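Local atomic coordinates of soluble secreted antigen MPT53 (Mycobacterium tuberculosis, PDB entry 1LU4), a protein that probably acts as a secreted disulfide oxidoreductase of the thioredoxin family, oxidising reduced, unfolded secreted proteins so that they form disulfide bonds. Residues A120-S123 with Q124-S128. Sequence-based numbering, arbitrary orientation.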
loop_
_atom_site.group_PDB
_atom_site.type_symbol
_atom_site.label_atom_id
_atom_site.label_comp_id
_atom_site.label_asym_id
_atom_site.label_seq_id
_atom_site.Cartn_x
_atom_site.Cartn_y
_atom_site.Cartn_z
ATOM N N ALA A 120 12.190 -8.173 -8.403
ATOM C CA ALA A 120 11.093 -8.912 -8.954
ATOM C C ALA A 120 9.761 -8.485 -8.365
ATOM O O ALA A 120 9.735 -8.013 -7.250
ATOM C CB ALA A 120 11.277 -10.413 -8.720
ATOM N N ALA A 121 8.692 -8.674 -9.109
ATOM C CA ALA A 121 7.346 -8.431 -8.548
ATOM C C ALA A 121 6.921 -9.613 -7.701
ATOM O O ALA A 121 7.158 -10.764 -8.078
ATOM C CB ALA A 121 6.419 -8.209 -9.731
ATOM N N MET A 122 6.248 -9.307 -6.603
ATOM C CA MET A 122 5.632 -10.377 -5.821
ATOM C C MET A 122 4.499 -11.022 -6.604
ATOM O O MET A 122 3.675 -10.325 -7.177
ATOM C CB MET A 122 5.087 -9.797 -4.530
ATOM C CG MET A 122 4.623 -10.908 -3.561
ATOM S SD MET A 122 3.892 -10.222 -2.039
ATOM C CE MET A 122 5.329 -9.540 -1.291
ATOM N N SER A 123 4.437 -12.368 -6.575
ATOM C CA SER A 123 3.358 -13.073 -7.292
ATOM C C SER A 123 2.083 -12.944 -6.466
ATOM O O SER A 123 2.052 -12.737 -5.256
ATOM C CB SER A 123 3.678 -14.553 -7.453
ATOM O OG SER A 123 3.663 -15.216 -6.141
ATOM N N GLN A 124 0.964 -13.209 -7.185
ATOM C CA GLN A 124 -0.318 -13.254 -6.470
ATOM C C GLN A 124 -0.385 -14.352 -5.436
ATOM O O GLN A 124 -0.914 -14.150 -4.344
ATOM C CB GLN A 124 -1.480 -13.398 -7.475
ATOM C CG GLN A 124 -2.827 -13.211 -6.744
ATOM C CD GLN A 124 -4.019 -13.342 -7.642
ATOM O OE1 GLN A 124 -5.168 -13.521 -7.211
ATOM N NE2 GLN A 124 -3.822 -13.273 -8.939
ATOM N N ASP A 125 0.133 -15.530 -5.789
ATOM C CA ASP A 125 0.117 -16.625 -4.831
ATOM C C ASP A 125 0.881 -16.244 -3.571
ATOM O O ASP A 125 0.449 -16.527 -2.460
ATOM C CB ASP A 125 0.730 -17.883 -5.451
ATOM C CG ASP A 125 -0.255 -18.668 -6.295
ATOM O OD1 ASP A 125 -1.367 -18.226 -6.645
ATOM O OD2 ASP A 125 0.110 -19.819 -6.647
ATOM N N GLU A 126 2.049 -15.586 -3.782
ATOM C CA GLU A 126 2.788 -15.222 -2.581
ATOM C C GLU A 126 2.028 -14.192 -1.739
ATOM O O GLU A 126 1.940 -14.280 -0.537
ATOM C CB GLU A 126 4.190 -14.701 -2.894
ATOM C CG GLU A 126 4.941 -14.251 -1.646
ATOM C CD GLU A 126 6.375 -13.791 -1.923
ATOM O OE1 GLU A 126 7.027 -14.265 -2.877
ATOM O OE2 GLU A 126 6.815 -12.899 -1.155
ATOM N N LEU A 127 1.478 -13.170 -2.416
ATOM C CA LEU A 127 0.717 -12.126 -1.722
ATOM C C LEU A 127 -0.499 -12.691 -0.997
ATOM O O LEU A 127 -0.726 -12.333 0.169
ATOM C CB LEU A 127 0.293 -11.071 -2.757
ATOM C CG LEU A 127 -0.549 -9.917 -2.183
ATOM C CD1 LEU A 127 0.178 -9.154 -1.106
ATOM C CD2 LEU A 127 -0.985 -8.983 -3.316
ATOM N N SER A 128 -1.230 -13.567 -1.652
ATOM C CA SER A 128 -2.395 -14.185 -1.021
ATOM C C SER A 128 -1.995 -14.909 0.258
ATOM O O SER A 128 -2.673 -14.815 1.289
ATOM C CB SER A 128 -3.045 -15.104 -2.078
ATOM O OG SER A 128 -4.107 -15.768 -1.488
HETATM O O HOH W 1 6.765 -13.849 -5.484
#
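With chi1 at 67°, the hydroxyl of Ser123 sits between its own backbone N and carbonyl carbon, where OG accepts from Glu126 N at 2.9 Å; Met122 instead holds CG anti to its backbone N (chi1 -171°) and runs extended to SD, bending only at chi3 (-69°). The serine is an N-cap, a place it suits because its short side chain folds back to offer an acceptor to an amide of the first helical turn. The main chain follows at once, Leu127 N donating to Ser123 O at 2.9 Å in a nearly straight bond that begins the helical pattern. Glu126 turns its extended side chain back toward the loop in a water-mediated variant of the capping box: the water accepts from Ser123 N and donates to Glu126 OE1 at 2.7 Å. An acid is well placed near a helix N-terminus, whose dipole would favour its negative charge, and OE2 also forms a salt bridge with Arg130. Met122 crosses the side chains of Glu126 and Leu127 at about a right angle; its extended part lays SD 3.8 Å from Leu127 CB, while the bend leaves CE 3.7 Å from Glu126 OE2. Met122 and Leu127, both buried, pack on Phe103, so the start of helix 124-133 rests against strand 102-106 of the central sheet, while Gln124 touches Ser45 and Gln48 of helix 37-52.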